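PDB 1A8Q: Non-heme chloroperoxidase CPO-A1 from Streptomyces aureofaciens, which is a cofactor-free haloperoxidase that can brominate and may be a chlorinating enzyme in 7-chlorotetracycline biosynthesis. Local coordinates for residues D141-G146 / R194-F199; K40-A45 / R266-F271. One frame throughout, in Å; residues are numbered along the deposited sequence.

Interaction 1 of 2, residues D141-G146 / R194-F199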
loop_
_atom_site.group_PDB
_atom_site.type_symbol
_atom_site.label_atom_id
_atom_site.label_comp_id
_atom_site.label_asym_id
_atom_site.label_seq_id
_atom_site.Cartn_x
_atom_site.Cartn_y
_atom_site.Cartn_z
ATOM N N ASP A 141 -8.584 7.825 -15.995
ATOM C CA ASP A 141 -9.672 8.817 -16.175
ATOM C C ASP A 141 -10.957 8.296 -15.553
ATOM O O ASP A 141 -11.710 9.094 -14.941
ATOM C CB ASP A 141 -9.909 9.085 -17.659
ATOM C CG ASP A 141 -8.785 9.827 -18.345
ATOM O OD1 ASP A 141 -7.972 10.483 -17.676
ATOM O OD2 ASP A 141 -8.715 9.732 -19.597
ATOM N N ALA A 142 -11.311 7.040 -15.798
ATOM C CA ALA A 142 -12.522 6.418 -15.309
ATOM C C ALA A 142 -12.529 6.360 -13.780
ATOM O O ALA A 142 -13.596 6.587 -13.176
ATOM C CB ALA A 142 -12.760 5.001 -15.833
ATOM N N LEU A 143 -11.388 6.056 -13.153
ATOM C CA LEU A 143 -11.397 6.083 -11.671
ATOM C C LEU A 143 -11.720 7.467 -11.145
ATOM O O LEU A 143 -12.494 7.606 -10.181
ATOM C CB LEU A 143 -10.045 5.650 -11.106
ATOM C CG LEU A 143 -9.674 4.221 -11.527
ATOM C CD1 LEU A 143 -8.251 3.944 -11.005
ATOM C CD2 LEU A 143 -10.610 3.181 -10.900
ATOM N N LYS A 144 -11.105 8.510 -11.726
ATOM C CA LYS A 144 -11.337 9.848 -11.218
ATOM C C LYS A 144 -12.781 10.276 -11.486
ATOM O O LYS A 144 -13.391 10.898 -10.590
ATOM C CB LYS A 144 -10.395 10.883 -11.855
ATOM C CG LYS A 144 -8.948 10.679 -11.417
ATOM C CD LYS A 144 -8.062 11.717 -12.112
ATOM C CE LYS A 144 -7.692 11.197 -13.500
ATOM N NZ LYS A 144 -6.729 12.176 -14.105
ATOM N N ASN A 145 -13.304 9.926 -12.661
ATOM C CA ASN A 145 -14.701 10.288 -12.956
ATOM C C ASN A 145 -15.670 9.541 -12.042
ATOM O O ASN A 145 -16.714 10.106 -11.708
ATOM C CB ASN A 145 -15.073 9.982 -14.411
ATOM C CG ASN A 145 -16.410 10.598 -14.788
ATOM O OD1 ASN A 145 -17.063 10.237 -15.765
ATOM N ND2 ASN A 145 -16.906 11.559 -14.013
ATOM N N GLY A 146 -15.320 8.321 -11.634
ATOM C CA GLY A 146 -16.212 7.574 -10.736
ATOM C C GLY A 146 -16.273 8.275 -9.406
ATOM O O GLY A 146 -17.389 8.346 -8.820
ATOM N N ARG A 194 -6.848 12.938 -6.365
ATOM C CA ARG A 194 -5.460 13.309 -6.558
ATOM C C ARG A 194 -4.543 12.090 -6.397
ATOM O O ARG A 194 -3.477 12.057 -7.036
ATOM C CB ARG A 194 -4.967 14.334 -5.529
ATOM C CG ARG A 194 -5.571 15.724 -5.685
ATOM C CD ARG A 194 -4.727 16.520 -6.708
ATOM N NE ARG A 194 -5.028 16.012 -8.043
ATOM C CZ ARG A 194 -6.119 16.358 -8.724
ATOM N NH1 ARG A 194 -6.969 17.209 -8.153
ATOM N NH2 ARG A 194 -6.377 15.888 -9.950
ATOM N N CYS A 195 -4.969 11.146 -5.531
ATOM C CA CYS A 195 -4.097 9.952 -5.437
ATOM C C CYS A 195 -4.080 9.198 -6.756
ATOM O O CYS A 195 -3.025 8.561 -7.038
ATOM C CB CYS A 195 -4.653 8.995 -4.362
ATOM S SG CYS A 195 -4.170 9.580 -2.702
ATOM N N VAL A 196 -5.134 9.174 -7.551
ATOM C CA VAL A 196 -5.119 8.497 -8.840
ATOM C C VAL A 196 -4.037 9.091 -9.747
ATOM O O VAL A 196 -3.255 8.351 -10.366
ATOM C CB VAL A 196 -6.477 8.590 -9.553
ATOM C CG1 VAL A 196 -6.436 7.840 -10.884
ATOM C CG2 VAL A 196 -7.527 7.949 -8.629
ATOM N N ASP A 197 -4.003 10.408 -9.847
ATOM C CA ASP A 197 -2.978 11.092 -10.644
ATOM C C ASP A 197 -1.593 10.691 -10.125
ATOM O O ASP A 197 -0.669 10.476 -10.914
ATOM C CB ASP A 197 -3.080 12.610 -10.579
ATOM C CG ASP A 197 -4.217 13.172 -11.416
ATOM O OD1 ASP A 197 -4.703 12.511 -12.325
ATOM O OD2 ASP A 197 -4.645 14.318 -11.151
ATOM N N ALA A 198 -1.445 10.686 -8.795
ATOM C CA ALA A 198 -0.123 10.338 -8.289
ATOM C C ALA A 198 0.198 8.878 -8.589
ATOM O O ALA A 198 1.355 8.636 -8.982
ATOM C CB ALA A 198 -0.036 10.595 -6.787
ATOM N N PHE A 199 -0.697 7.928 -8.289
ATOM C CA PHE A 199 -0.238 6.530 -8.439
ATOM C C PHE A 199 -0.205 6.059 -9.875
ATOM O O PHE A 199 0.548 5.122 -10.174
ATOM C CB PHE A 199 -1.048 5.589 -7.553
ATOM C CG PHE A 199 -2.478 5.282 -7.851
ATOM C CD1 PHE A 199 -2.911 4.659 -8.996
ATOM C CD2 PHE A 199 -3.427 5.517 -6.837
ATOM C CE1 PHE A 199 -4.230 4.295 -9.200
ATOM C CE2 PHE A 199 -4.747 5.191 -7.056
ATOM C CZ PHE A 199 -5.172 4.573 -8.198
#
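The Phe199 ring meets Leu143 at its edge: CD1 of Leu143 lies near the ring plane, 4.2 Å from Phe199 CZ. One face of that ring carries CA of Val196, one turn earlier in the same helix, 3.8 Å above the plane and offset toward the rim; Trp28 meets Phe199 edge-to-face. The other flat group, the guanidinium of Arg194, holds Asp197 at its edge and in plane, with NH2 2.6 Å from Asp197 OD2 and an almost straight N-H...O angle of 175°. The second oxygen, OD1, turns its syn lone pair to Lys144 NZ at 2.7 Å, so the carboxylate sits between two cations in a salt-bridge network that spans the helices. Lys144 reaches it over Val196: CG rests 3.7 Å from Val196 CB, and the bend at chi3 (-84°) sets CE beside OD1. Arg194 NH1 has a second anion, Glu190, which helps fix the guanidinium. Two positive partners would probably favour an ionised Asp197. The two helical segments, nearly antiparallel at 167° with axes 9.5 Å apart, join helices 137-162 and 189-201 in the helical cap typical of alpha/beta hydrolases, above the catalytic Ser94.

Interaction 2 of 2, residues K40-A45 / R266-F271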
loop_
_atom_site.group_PDB
_atom_site.type_symbol
_atom_site.label_atom_id
_atom_site.label_comp_id
_atom_site.label_asym_id
_atom_site.label_seq_id
_atom_site.Cartn_x
_atom_site.Cartn_y
_atom_site.Cartn_z
ATOM N N LYS A 40 -2.126 -7.959 14.077
ATOM C CA LYS A 40 -2.244 -8.982 15.137
ATOM C C LYS A 40 -1.204 -10.081 14.879
ATOM O O LYS A 40 -0.531 -10.521 15.822
ATOM C CB LYS A 40 -3.663 -9.549 15.238
ATOM C CG LYS A 40 -3.715 -10.780 16.191
ATOM C CD LYS A 40 -5.152 -11.184 16.475
ATOM C CE LYS A 40 -5.183 -12.562 17.180
ATOM N NZ LYS A 40 -4.503 -12.397 18.492
ATOM N N ALA A 41 -1.107 -10.550 13.656
ATOM C CA ALA A 41 -0.163 -11.640 13.345
ATOM C C ALA A 41 1.255 -11.260 13.767
ATOM O O ALA A 41 1.937 -12.108 14.361
ATOM C CB ALA A 41 -0.203 -12.001 11.882
ATOM N N VAL A 42 1.753 -10.080 13.387
ATOM C CA VAL A 42 3.133 -9.768 13.768
ATOM C C VAL A 42 3.297 -9.514 15.242
ATOM O O VAL A 42 4.333 -9.902 15.824
ATOM C CB VAL A 42 3.745 -8.626 12.923
ATOM C CG1 VAL A 42 3.589 -9.050 11.456
ATOM C CG2 VAL A 42 3.082 -7.292 13.231
ATOM N N VAL A 43 2.309 -8.927 15.938
ATOM C CA VAL A 43 2.517 -8.671 17.368
ATOM C C VAL A 43 2.451 -10.004 18.131
ATOM O O VAL A 43 3.297 -10.199 19.032
ATOM C CB VAL A 43 1.448 -7.687 17.864
ATOM C CG1 VAL A 43 1.648 -7.390 19.354
ATOM C CG2 VAL A 43 1.608 -6.371 17.096
ATOM N N ASP A 44 1.664 -10.957 17.682
ATOM C CA ASP A 44 1.614 -12.269 18.356
ATOM C C ASP A 44 2.923 -13.030 18.134
ATOM O O ASP A 44 3.284 -13.881 18.972
ATOM C CB ASP A 44 0.464 -13.142 17.875
ATOM C CG ASP A 44 -0.886 -12.692 18.453
ATOM O OD1 ASP A 44 -0.860 -12.064 19.514
ATOM O OD2 ASP A 44 -1.873 -13.129 17.870
ATOM N N ALA A 45 3.678 -12.703 17.113
ATOM C CA ALA A 45 4.974 -13.314 16.839
ATOM C C ALA A 45 6.110 -12.537 17.478
ATOM O O ALA A 45 7.293 -12.877 17.262
ATOM C CB ALA A 45 5.162 -13.427 15.334
ATOM N N ARG A 266 1.835 -15.847 6.745
ATOM C CA ARG A 266 2.885 -16.894 6.883
ATOM C C ARG A 266 4.166 -16.460 6.169
ATOM O O ARG A 266 5.258 -16.464 6.751
ATOM C CB ARG A 266 2.336 -18.165 6.267
ATOM C CG ARG A 266 3.033 -19.487 6.551
ATOM C CD ARG A 266 1.939 -20.567 6.603
ATOM N NE ARG A 266 2.182 -21.562 7.651
ATOM C CZ ARG A 266 2.194 -22.879 7.438
ATOM N NH1 ARG A 266 1.966 -23.405 6.238
ATOM N NH2 ARG A 266 2.443 -23.706 8.445
ATOM N N ASP A 267 4.030 -15.927 4.959
ATOM C CA ASP A 267 5.199 -15.442 4.218
ATOM C C ASP A 267 5.873 -14.261 4.884
ATOM O O ASP A 267 7.087 -14.078 4.850
ATOM C CB ASP A 267 4.877 -15.093 2.755
ATOM C CG ASP A 267 4.701 -16.330 1.914
ATOM O OD1 ASP A 267 5.274 -17.406 2.288
ATOM O OD2 ASP A 267 4.001 -16.334 0.886
ATOM N N LEU A 268 5.066 -13.321 5.394
ATOM C CA LEU A 268 5.554 -12.137 6.080
ATOM C C LEU A 268 6.335 -12.508 7.323
ATOM O O LEU A 268 7.436 -11.993 7.541
ATOM C CB LEU A 268 4.367 -11.214 6.468
ATOM C CG LEU A 268 4.762 -9.947 7.215
ATOM C CD1 LEU A 268 5.664 -9.044 6.393
ATOM C CD2 LEU A 268 3.441 -9.220 7.598
ATOM N N LEU A 269 5.808 -13.455 8.118
ATOM C CA LEU A 269 6.488 -13.835 9.337
ATOM C C LEU A 269 7.820 -14.554 9.019
ATOM O O LEU A 269 8.785 -14.251 9.735
ATOM C CB LEU A 269 5.576 -14.690 10.194
ATOM C CG LEU A 269 4.490 -13.950 11.009
ATOM C CD1 LEU A 269 3.702 -14.971 11.803
ATOM C CD2 LEU A 269 5.123 -12.917 11.927
ATOM N N GLU A 270 7.838 -15.310 7.948
ATOM C CA GLU A 270 9.107 -15.968 7.558
ATOM C C GLU A 270 10.130 -14.923 7.157
ATOM O O GLU A 270 11.280 -14.894 7.618
ATOM C CB GLU A 270 8.837 -16.941 6.421
ATOM C CG GLU A 270 10.129 -17.601 5.912
ATOM C CD GLU A 270 9.768 -18.528 4.759
ATOM O OE1 GLU A 270 9.382 -19.674 5.045
ATOM O OE2 GLU A 270 9.828 -18.072 3.604
ATOM N N PHE A 271 9.710 -13.922 6.348
ATOM C CA PHE A 271 10.572 -12.851 5.921
ATOM C C PHE A 271 11.059 -11.986 7.053
ATOM O O PHE A 271 12.173 -11.471 7.015
ATOM C CB PHE A 271 9.816 -11.965 4.885
ATOM C CG PHE A 271 10.689 -10.911 4.263
ATOM C CD1 PHE A 271 11.651 -11.274 3.324
ATOM C CD2 PHE A 271 10.630 -9.595 4.706
ATOM C CE1 PHE A 271 12.478 -10.277 2.811
ATOM C CE2 PHE A 271 11.408 -8.601 4.147
ATOM C CZ PHE A 271 12.361 -8.970 3.204
#
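Leu269 sends CD2 against Ala45 CB and the backbone of Ala41 and Val42, and the side chains that meet between 40-45 and 266-271 are all apolar. The Ala45 CB to Leu269 CD2 distance, 3.4 Å, is shorter than usual for two carbons, so this spot is tightly packed; the other branch, CD1, stands 4.1 Å from the same CB. CD2 also comes close to the helix backbone, 4.2 Å from Val42 CA, and lies near the carbonyl oxygen of Ala41. CG of Leu269 lies anti to its own carbonyl carbon (chi1 -79°), and of its two methyls CD2 makes the nearer approach to Ala45. Val42 adds a second patch. Its CG1, anti to the carbonyl carbon, lies 3.9 Å from Leu268 CD2 and 4.2 Å from Leu269 CD2, and its side chain is inclined to both leucines. One valine methyl thus serves two successive leucines of the other helix.

The polar side-chain bonds lie elsewhere. On helix 36-44, Lys40 NZ bonds at 2.8 Å to Asp44 OD2, using the syn lone pair of that oxygen, a salt bridge spanning one turn. Asp267, on helix 260-272, forms a salt bridge with Lys245 and a hydrogen bond with Tyr247, both of strand 243-247.

The axes lie 10.3 Å apart and cross at -38°, both helices running in broadly the same direction. Val42 and Leu268 are buried and both touch Phe24 of strand 21-25; Leu268 also reaches Val116 of strand 112-118, while Ala41 meets Asn265 and Val42 meets Leu272, which flank 266-271 on helix 260-272. Helices 36-44 and 260-272 therefore pack side by side on one face of the central alpha/beta hydrolase sheet, the C-terminal helix reaching from strand 21-25 across to strands 112-118 and 243-247.

How the interactions relate
Interactions 1 and 2 lie on opposite sides of the chain's centre, their own centres 33 Å apart and their nearest atoms about 21 Å apart, so neither touches the other. Along the chain, interaction 1 is nested inside the loop that interaction 2 closes: 40-45 and 266-271 bring early and late parts of the hydrolase core together, while 141-146 and 194-199 belong to the helical region inserted between strands 112-118 and 215-220. Of the catalytic triad (Ser94, Asp223, His252), Ser94 and His252 lie near interaction 1: the side chain of Phe199 is about 6 Å from that of Ser94 and about 8 Å from that of His252. Interaction 2 is remote from the triad.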